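Local coordinates for protein 2-hydroxyisobutanoyl-CoA mutase large subunit (Aquincola tertiaricarbonis, PDB 4R3U) that catalyses, together with the cobalamin-binding small subunit, the reversible isomerization of 2-hydroxyisobutyryl-CoA to (S)-3-hydroxybutyryl-CoA, at residues F177-N180 with P181-I185; R231-R234 with D235-Y239; I544-K548 with A549-M553. All coordinates share one frame; numbering follows the deposited sequence.

Contact 1 of 3, residues F177-N180 with P181-I185. With 3KK (S-{(3R,5R,9R)-1-[(2R,3S,4R,5R)-5-(6-amino-9H-purin-9-yl)-4-hydroxy-3-(phosphonooxy)tetrahydrofuran-2-yl]-3,5,9-trihydroxy-8,8-dimethyl-3,5-dioxido-10,14-dioxo-2,4,6-trioxa-11,15-diaza-3lambda~5~,5lambda~5~-diphosphaheptadecan-17-yl} 2-hydroxy-2-methylpropanethioate), chain F.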
loop_
_atom_site.group_PDB
_atom_site.type_symbol
_atom_site.label_atom_id
_atom_site.label_comp_id
_atom_site.label_asym_id
_atom_site.label_seq_id
_atom_site.Cartn_x
_atom_site.Cartn_y
_atom_site.Cartn_z
ATOM N N PHE A 177 -19.533 -19.633 1.510
ATOM C CA PHE A 177 -20.628 -19.272 2.419
ATOM C C PHE A 177 -20.062 -19.048 3.826
ATOM O O PHE A 177 -19.479 -19.968 4.417
ATOM C CB PHE A 177 -21.694 -20.379 2.459
ATOM C CG PHE A 177 -22.571 -20.557 1.239
ATOM C CD1 PHE A 177 -22.882 -19.474 0.414
ATOM C CD2 PHE A 177 -23.131 -21.800 0.943
ATOM C CE1 PHE A 177 -23.727 -19.637 -0.685
ATOM C CE2 PHE A 177 -23.986 -21.965 -0.155
ATOM C CZ PHE A 177 -24.294 -20.883 -0.948
ATOM N N THR A 178 -20.173 -17.810 4.347
ATOM C CA THR A 178 -19.709 -17.500 5.711
ATOM C C THR A 178 -20.845 -17.897 6.673
ATOM O O THR A 178 -21.542 -17.043 7.232
ATOM C CB THR A 178 -19.337 -16.056 5.835
ATOM O OG1 THR A 178 -18.408 -15.758 4.813
ATOM C CG2 THR A 178 -18.778 -15.714 7.192
ATOM N N ILE A 179 -21.032 -19.204 6.811
ATOM C CA ILE A 179 -22.098 -19.786 7.587
ATOM C C ILE A 179 -21.478 -20.732 8.631
ATOM O O ILE A 179 -20.471 -21.371 8.354
ATOM C CB ILE A 179 -23.161 -20.432 6.632
ATOM C CG1 ILE A 179 -24.500 -20.769 7.360
ATOM C CG2 ILE A 179 -22.590 -21.622 5.845
ATOM C CD1 ILE A 179 -25.449 -19.602 7.533
ATOM N N ASN A 180 -22.018 -20.726 9.848
ATOM C CA ASN A 180 -21.423 -21.488 10.934
ATOM C C ASN A 180 -22.311 -22.542 11.646
ATOM O O ASN A 180 -22.322 -23.674 11.160
ATOM C CB ASN A 180 -20.610 -20.579 11.869
ATOM C CG ASN A 180 -19.483 -19.892 11.146
ATOM O OD1 ASN A 180 -18.457 -20.492 10.877
ATOM N ND2 ASN A 180 -19.662 -18.624 10.777
ATOM N N PRO A 181 -23.066 -22.264 12.751
ATOM C CA PRO A 181 -23.864 -23.347 13.359
ATOM C C PRO A 181 -24.920 -23.977 12.436
ATOM O O PRO A 181 -25.310 -25.134 12.645
ATOM C CB PRO A 181 -24.474 -22.684 14.601
ATOM C CG PRO A 181 -24.413 -21.235 14.352
ATOM C CD PRO A 181 -23.209 -21.004 13.516
ATOM N N SER A 182 -25.382 -23.227 11.427
ATOM C CA SER A 182 -26.384 -23.698 10.465
ATOM C C SER A 182 -25.734 -23.962 9.084
ATOM O O SER A 182 -26.432 -24.019 8.060
ATOM C CB SER A 182 -27.530 -22.700 10.355
ATOM O OG SER A 182 -27.037 -21.418 10.000
ATOM N N ALA A 183 -24.392 -24.170 9.077
ATOM C CA ALA A 183 -23.618 -24.466 7.875
ATOM C C ALA A 183 -24.098 -25.707 7.140
ATOM O O ALA A 183 -24.092 -25.708 5.899
ATOM C CB ALA A 183 -22.146 -24.613 8.216
ATOM N N TRP A 184 -24.498 -26.771 7.893
ATOM C CA TRP A 184 -24.926 -28.028 7.283
ATOM C C TRP A 184 -26.179 -27.877 6.430
ATOM O O TRP A 184 -26.280 -28.509 5.373
ATOM C CB TRP A 184 -24.988 -29.170 8.310
ATOM C CG TRP A 184 -26.340 -29.510 8.889
ATOM C CD1 TRP A 184 -27.143 -30.555 8.531
ATOM C CD2 TRP A 184 -26.996 -28.857 9.986
ATOM N NE1 TRP A 184 -28.261 -30.596 9.336
ATOM C CE2 TRP A 184 -28.201 -29.559 10.235
ATOM C CE3 TRP A 184 -26.698 -27.728 10.775
ATOM C CZ2 TRP A 184 -29.094 -29.182 11.258
ATOM C CZ3 TRP A 184 -27.599 -27.337 11.760
ATOM C CH2 TRP A 184 -28.767 -28.068 12.010
ATOM N N ILE A 185 -27.102 -27.000 6.874
ATOM C CA ILE A 185 -28.363 -26.676 6.191
ATOM C C ILE A 185 -28.037 -25.968 4.860
ATOM O O ILE A 185 -28.565 -26.340 3.821
ATOM C CB ILE A 185 -29.299 -25.855 7.139
ATOM C CG1 ILE A 185 -29.840 -26.752 8.261
ATOM C CG2 ILE A 185 -30.437 -25.152 6.366
ATOM C CD1 ILE A 185 -30.341 -26.047 9.377
HETATM C C4 3KK F . -17.774 -12.646 9.299
HETATM C C3 3KK F . -16.713 -12.364 8.241
HETATM C C2 3KK F . -15.595 -11.506 8.828
HETATM O O3 3KK F . -17.341 -11.649 7.190
HETATM C C1 3KK F . -16.106 -13.649 7.661
HETATM O O1 3KK F . -15.824 -14.622 8.364
HETATM S S1P 3KK F . -15.862 -13.575 5.918
HETATM C C2P 3KK F . -15.193 -15.215 5.521
HETATM C C3P 3KK F . -15.192 -15.428 4.028
HETATM N N4P 3KK F . -14.560 -16.713 3.759
HETATM C C5P 3KK F . -13.991 -16.995 2.582
HETATM O O5P 3KK F . -13.957 -16.222 1.620
HETATM C C6P 3KK F . -13.375 -18.396 2.538
HETATM C C7P 3KK F . -12.850 -18.754 1.156
HETATM N N8P 3KK F . -12.183 -20.061 1.190
HETATM C C9P 3KK F . -11.811 -20.680 0.059
HETATM O O9P 3KK F . -12.030 -20.208 -1.058
HETATM C CAP 3KK F . -11.186 -22.095 0.226
HETATM O OAP 3KK F . -11.808 -22.840 1.295
HETATM C CBP 3KK F . -9.621 -22.174 0.210
HETATM C CDP 3KK F . -9.173 -23.642 0.148
HETATM C CEP 3KK F . -9.011 -21.549 1.469
HETATM C CCP 3KK F . -9.039 -21.483 -1.042
HETATM O O6A 3KK F . -9.694 -22.015 -2.207
HETATM P P2A 3KK F . -9.699 -21.331 -3.634
HETATM O O4A 3KK F . -9.936 -19.887 -3.492
HETATM O O5A 3KK F . -10.611 -22.121 -4.497
HETATM O O3A 3KK F . -8.147 -21.536 -4.063
HETATM P P1A 3KK F . -7.379 -22.949 -4.395
HETATM O O1A 3KK F . -8.103 -24.134 -3.862
HETATM O O2A 3KK F . -5.966 -22.769 -4.021
HETATM O O5B 3KK F . -7.490 -22.857 -6.017
HETATM C C5B 3KK F . -8.579 -23.424 -6.779
HETATM C C4B 3KK F . -8.047 -24.510 -7.733
HETATM O O4B 3KK F . -6.864 -24.062 -8.463
HETATM C C3B 3KK F . -7.638 -25.763 -6.966
HETATM O O3B 3KK F . -7.991 -26.915 -7.770
HETATM P P3B 3KK F . -9.166 -27.950 -7.370
HETATM O O8A 3KK F . -8.704 -28.468 -6.063
HETATM O O7A 3KK F . -10.371 -27.094 -7.347
HETATM O O9A 3KK F . -9.115 -28.914 -8.495
HETATM C C2B 3KK F . -6.130 -25.628 -6.848
HETATM O O2B 3KK F . -5.486 -26.900 -6.711
HETATM C C1B 3KK F . -5.769 -24.952 -8.156
HETATM N N9A 3KK F . -4.513 -24.150 -8.055
HETATM C C8A 3KK F . -4.267 -23.069 -7.317
HETATM N N7A 3KK F . -3.012 -22.691 -7.539
HETATM C C5A 3KK F . -2.475 -23.523 -8.438
HETATM C C4A 3KK F . -3.420 -24.429 -8.763
HETATM N N3A 3KK F . -3.173 -25.415 -9.665
HETATM C C2A 3KK F . -1.914 -25.504 -10.300
HETATM N N1A 3KK F . -0.951 -24.524 -9.929
HETATM C C6A 3KK F . -1.252 -23.584 -9.008
HETATM N N6A 3KK F . -0.356 -22.663 -8.647
HETATM O O HOH W 1 -24.920 -20.268 10.760
HETATM O O HOH W 2 -23.561 -26.653 10.630
#

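Contact 2 of 3, residues R231-R234 with D235-Y239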
loop_
_atom_site.group_PDB
_atom_site.type_symbol
_atom_site.label_atom_id
_atom_site.label_comp_id
_atom_site.label_asym_id
_atom_site.label_seq_id
_atom_site.Cartn_x
_atom_site.Cartn_y
_atom_site.Cartn_z
ATOM N N ARG A 231 -20.178 -32.701 16.198
ATOM C CA ARG A 231 -20.673 -33.835 15.424
ATOM C C ARG A 231 -21.217 -33.336 14.039
ATOM O O ARG A 231 -21.032 -34.014 13.028
ATOM C CB ARG A 231 -21.735 -34.605 16.256
ATOM C CG ARG A 231 -22.492 -35.698 15.508
ATOM C CD ARG A 231 -23.769 -35.172 14.885
ATOM N NE ARG A 231 -24.407 -36.174 14.027
ATOM C CZ ARG A 231 -25.340 -37.033 14.431
ATOM N NH1 ARG A 231 -25.761 -37.025 15.693
ATOM N NH2 ARG A 231 -25.863 -37.899 13.579
ATOM N N ILE A 232 -21.855 -32.147 13.998
ATOM C CA ILE A 232 -22.351 -31.589 12.744
ATOM C C ILE A 232 -21.145 -31.275 11.840
ATOM O O ILE A 232 -21.133 -31.724 10.683
ATOM C CB ILE A 232 -23.330 -30.386 12.927
ATOM C CG1 ILE A 232 -24.625 -30.801 13.634
ATOM C CG2 ILE A 232 -23.679 -29.765 11.570
ATOM C CD1 ILE A 232 -25.315 -29.679 14.378
ATOM N N VAL A 233 -20.109 -30.571 12.380
ATOM C CA VAL A 233 -18.873 -30.268 11.640
ATOM C C VAL A 233 -18.279 -31.565 11.069
ATOM O O VAL A 233 -17.901 -31.625 9.897
ATOM C CB VAL A 233 -17.849 -29.477 12.491
ATOM C CG1 VAL A 233 -16.621 -29.112 11.667
ATOM C CG2 VAL A 233 -18.490 -28.210 13.061
ATOM N N ARG A 234 -18.269 -32.612 11.889
ATOM C CA ARG A 234 -17.773 -33.937 11.531
ATOM C C ARG A 234 -18.603 -34.489 10.376
ATOM O O ARG A 234 -18.038 -34.907 9.372
ATOM C CB ARG A 234 -17.843 -34.828 12.773
ATOM C CG ARG A 234 -17.184 -36.182 12.673
ATOM C CD ARG A 234 -17.925 -37.157 13.571
ATOM N NE ARG A 234 -19.305 -37.352 13.120
ATOM C CZ ARG A 234 -20.192 -38.148 13.700
ATOM N NH1 ARG A 234 -21.417 -38.251 13.212
ATOM N NH2 ARG A 234 -19.866 -38.843 14.777
ATOM N N ASP A 235 -19.936 -34.437 10.479
ATOM C CA ASP A 235 -20.831 -34.876 9.394
ATOM C C ASP A 235 -20.623 -34.073 8.097
ATOM O O ASP A 235 -20.696 -34.629 7.000
ATOM C CB ASP A 235 -22.292 -34.790 9.830
ATOM C CG ASP A 235 -22.716 -35.799 10.859
ATOM O OD1 ASP A 235 -21.846 -36.524 11.381
ATOM O OD2 ASP A 235 -23.912 -35.841 11.171
ATOM N N ILE A 236 -20.351 -32.775 8.232
ATOM C CA ILE A 236 -20.072 -31.938 7.065
ATOM C C ILE A 236 -18.788 -32.456 6.419
ATOM O O ILE A 236 -18.764 -32.691 5.210
ATOM C CB ILE A 236 -20.002 -30.421 7.405
ATOM C CG1 ILE A 236 -21.376 -29.887 7.847
ATOM C CG2 ILE A 236 -19.446 -29.622 6.228
ATOM C CD1 ILE A 236 -21.296 -28.481 8.590
ATOM N N ILE A 237 -17.753 -32.682 7.243
ATOM C CA ILE A 237 -16.437 -33.156 6.801
ATOM C C ILE A 237 -16.490 -34.510 6.151
ATOM O O ILE A 237 -16.039 -34.615 5.011
ATOM C CB ILE A 237 -15.339 -33.007 7.894
ATOM C CG1 ILE A 237 -14.970 -31.509 8.070
ATOM C CG2 ILE A 237 -14.091 -33.865 7.581
ATOM C CD1 ILE A 237 -14.287 -31.170 9.394
ATOM N N THR A 238 -17.078 -35.528 6.833
ATOM C CA THR A 238 -17.207 -36.904 6.302
ATOM C C THR A 238 -18.059 -36.991 5.035
ATOM O O THR A 238 -17.689 -37.724 4.125
ATOM C CB THR A 238 -17.675 -37.886 7.364
ATOM O OG1 THR A 238 -18.983 -37.514 7.809
ATOM C CG2 THR A 238 -16.719 -37.963 8.543
ATOM N N TYR A 239 -19.191 -36.252 4.974
ATOM C CA TYR A 239 -20.072 -36.239 3.801
ATOM C C TYR A 239 -19.303 -35.698 2.566
ATOM O O TYR A 239 -19.304 -36.343 1.506
ATOM C CB TYR A 239 -21.369 -35.417 4.060
ATOM C CG TYR A 239 -22.186 -35.192 2.801
ATOM C CD1 TYR A 239 -23.071 -36.161 2.339
ATOM C CD2 TYR A 239 -21.996 -34.054 2.014
ATOM C CE1 TYR A 239 -23.756 -36.001 1.134
ATOM C CE2 TYR A 239 -22.659 -33.895 0.795
ATOM C CZ TYR A 239 -23.557 -34.860 0.371
ATOM O OH TYR A 239 -24.235 -34.701 -0.817
#

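Contact 3 of 3, residues I544-K548 with A549-M553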
loop_
_atom_site.group_PDB
_atom_site.type_symbol
_atom_site.label_atom_id
_atom_site.label_comp_id
_atom_site.label_asym_id
_atom_site.label_seq_id
_atom_site.Cartn_x
_atom_site.Cartn_y
_atom_site.Cartn_z
ATOM N N ILE A 544 -30.492 -32.792 3.047
ATOM C CA ILE A 544 -30.599 -32.559 1.594
ATOM C C ILE A 544 -32.058 -32.842 1.145
ATOM O O ILE A 544 -32.646 -32.009 0.450
ATOM C CB ILE A 544 -29.518 -33.308 0.726
ATOM C CG1 ILE A 544 -28.081 -32.903 1.127
ATOM C CG2 ILE A 544 -29.717 -33.036 -0.777
ATOM C CD1 ILE A 544 -26.995 -33.923 0.755
ATOM N N GLU A 545 -32.665 -33.957 1.610
ATOM C CA GLU A 545 -34.055 -34.288 1.277
ATOM C C GLU A 545 -35.059 -33.290 1.853
ATOM O O GLU A 545 -36.009 -32.887 1.169
ATOM C CB GLU A 545 -34.392 -35.725 1.671
ATOM C CG GLU A 545 -33.822 -36.762 0.710
ATOM C CD GLU A 545 -34.099 -36.507 -0.764
ATOM O OE1 GLU A 545 -35.293 -36.432 -1.133
ATOM O OE2 GLU A 545 -33.125 -36.309 -1.532
ATOM N N LEU A 546 -34.790 -32.829 3.074
ATOM C CA LEU A 546 -35.608 -31.850 3.776
ATOM C C LEU A 546 -35.700 -30.508 3.047
ATOM O O LEU A 546 -36.809 -30.074 2.725
ATOM C CB LEU A 546 -35.095 -31.650 5.209
ATOM C CG LEU A 546 -35.621 -32.638 6.259
ATOM C CD1 LEU A 546 -34.720 -32.645 7.482
ATOM C CD2 LEU A 546 -37.073 -32.325 6.636
ATOM N N VAL A 547 -34.553 -29.853 2.797
ATOM C CA VAL A 547 -34.464 -28.573 2.052
ATOM C C VAL A 547 -35.169 -28.653 0.665
ATOM O O VAL A 547 -35.929 -27.737 0.307
ATOM C CB VAL A 547 -33.030 -27.969 1.991
ATOM C CG1 VAL A 547 -32.459 -27.777 3.394
ATOM C CG2 VAL A 547 -32.081 -28.791 1.123
ATOM N N LYS A 548 -34.986 -29.806 -0.048
ATOM C CA LYS A 548 -35.613 -30.120 -1.334
ATOM C C LYS A 548 -37.123 -30.129 -1.172
ATOM O O LYS A 548 -37.835 -29.560 -2.010
ATOM C CB LYS A 548 -35.155 -31.498 -1.852
ATOM C CG LYS A 548 -33.899 -31.453 -2.688
ATOM C CD LYS A 548 -33.306 -32.824 -2.894
ATOM C CE LYS A 548 -32.358 -32.859 -4.074
ATOM N NZ LYS A 548 -31.860 -34.242 -4.341
ATOM N N ALA A 549 -37.607 -30.770 -0.080
ATOM C CA ALA A 549 -39.024 -30.936 0.210
ATOM C C ALA A 549 -39.760 -29.633 0.601
ATOM O O ALA A 549 -40.994 -29.613 0.664
ATOM C CB ALA A 549 -39.208 -32.026 1.260
ATOM N N GLY A 550 -39.002 -28.571 0.824
ATOM C CA GLY A 550 -39.532 -27.264 1.197
ATOM C C GLY A 550 -39.365 -26.889 2.661
ATOM O O GLY A 550 -39.994 -25.930 3.124
ATOM N N ALA A 551 -38.505 -27.630 3.404
ATOM C CA ALA A 551 -38.226 -27.328 4.810
ATOM C C ALA A 551 -37.403 -26.048 4.892
ATOM O O ALA A 551 -36.549 -25.772 4.028
ATOM C CB ALA A 551 -37.448 -28.469 5.456
ATOM N N THR A 552 -37.668 -25.262 5.932
ATOM C CA THR A 552 -36.923 -24.034 6.189
ATOM C C THR A 552 -35.810 -24.378 7.161
ATOM O O THR A 552 -35.836 -25.455 7.763
ATOM C CB THR A 552 -37.834 -22.913 6.702
ATOM O OG1 THR A 552 -38.289 -23.247 8.013
ATOM C CG2 THR A 552 -39.009 -22.627 5.778
ATOM N N MET A 553 -34.830 -23.474 7.312
ATOM C CA MET A 553 -33.729 -23.650 8.249
ATOM C C MET A 553 -34.288 -23.779 9.687
ATOM O O MET A 553 -33.858 -24.658 10.435
ATOM C CB MET A 553 -32.774 -22.451 8.145
ATOM C CG MET A 553 -31.654 -22.500 9.150
ATOM S SD MET A 553 -30.757 -20.980 9.223
ATOM C CE MET A 553 -29.738 -21.145 7.835
HETATM O O HOH W 3 -36.098 -25.459 1.271
#

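Contact 1 of 3, residues F177-N180 with P181-I185
A type I beta turn from Asn180 to Ala183 carries the chain into a helix, and Ala183 N closes it on Asn180 O at 3.0 Å. This is the strand-to-helix junction of a beta-alpha-beta unit in the TIM-barrel domain, linking strand 175-178, which runs beside the substrate, to helix 183-196. Ile179 lies against the turn with two branches. Its CG2 packs 3.6 Å from Ala183 CA, while CG1, anti to the backbone N (chi1 -166°), leads CD1 to within 3.5 Å of Ser182 OG. Cutting this residue back to an alanine would probably leave a gap beside Ala183 and take the apolar neighbour away from the Ser182 hydroxyl. Ser182 holds the N-cap position without a capping bond from its side chain; its OG bonds instead to Thr133 O and to a water, which accepts from Asn180 N at 3.1 Å. The amide of Asn180 is held by neighbours outside the turn: OD1 bonds to Lys214, ND2 to Glu221 and to the substrate-binding Gln209. Thr178 faces the ligand: OG1 bonds to Asp128, and CG2 sits 3.4 Å from the thioester carbon C1 of the bound 2-hydroxyisobutyryl-CoA.

Contact 2 of 3, residues R231-R234 with D235-Y239
Asp235 OD1 is gripped by two N-H groups of one guanidinium. Arg234 NH1 reaches it at 2.6 Å on the syn lone pair in a fairly straight bond, while Arg234 NE adds a weak one at 3.2 Å. Arg234 gets there by folding at chi3 (64°), which swings the guanidinium back beside its neighbour, its plane only 28° from that of the carboxylate. Arg231 takes the other oxygen in a different way: its NE donates to Asp235 OD2 at 2.9 Å from above the carboxylate plane, with the two flat groups nearly perpendicular at 80°. The aliphatic CG of Arg231 lies over one face of the Arg234 guanidinium, displaced toward its rim. This salt-bridge network sits on helix 226-243 of the TIM-barrel domain and ties it to the C-terminal end of helix 518-532 and the loop after it. Arg231 NH1 and NH2 donate to the carbonyls of Ala532 and Val531, Arg234 NH2 to that of Glu535, and Asp235 OD2 also accepts from Leu539 N. Elsewhere round the helix the side chains that meet are apolar. Ile232 CG2 meets Ile236 CD1 at 4.0 Å next to Trp184, and Val233 CG1 lies alongside Ile237 CD1 at 3.9 Å, facing helix 264-283. Arg234 O receives Thr238 N at 2.8 Å in an almost linear bond.

Contact 3 of 3, residues I544-K548 with A549-M553
The peptide carbonyls of Val547 and Leu546 are the flat groups that receive the chain as it turns back, and both are met above their planes. Gly550 N stands well over the Val547 carbonyl, 68° out of its plane and 3.2 Å from Val547 O; Ala551 N comes to Leu546 O at 3.1 Å, 38° out of plane. The regular helical bond just before them, from Ala549 N to Glu545 O, is tilted less. Ala551 CB also lies against the Leu546 carbonyl, 3.2 Å from Leu546 O. The two backward bonds, together with the positive phi of Gly550 (104°), make a Schellman motif at the end of helix 540-549. A side chain at Gly550 would be jammed against the preceding carbonyl oxygen, which accounts for glycine here. The apolar contact common in this motif is also present: Leu546 CB and CD2 both approach Ala551 CB, the former at 4.0 Å, and Ile556 of the following helix touches both residues. A water donates to Val547 O and, at 2.8 Å, to Ala551 O, pinning the outgoing chain to the last turn. On the exposed flank the Lys548 chain, extended beyond CG, carries NZ to a salt bridge with Glu195 on helix 183-196 and to a long one, 3.7 Å, with Glu545 OE2. Past the turn Thr552 is the N-cap of helix 553-564, its hydroxyl capping a backbone N of that helix and also bonding to Asp138.

Overall arrangement
Contacts 1 and 2 are buried and belong to neighbouring parts of the barrel, whereas contact 3 lies farther from the chain's centre and is partly exposed. Helix 183-196 and its N-cap are common ground: Trp184 of contact 1 packs on Ile232 and Ile236 of contact 2, while Ile185 and Ser182 meet Met553 of contact 3. Tyr239 and Ile544 join the last two directly. Chemistry follows position. Contact 1, the nearest to the substrate, is a strand-to-helix turn with polar groups engaged by neighbours and water; contact 2 sets a largely buried charge network in mid-helix; contact 3 relies chiefly on backbone bonds to end a helix, with its charged side chains toward the surface.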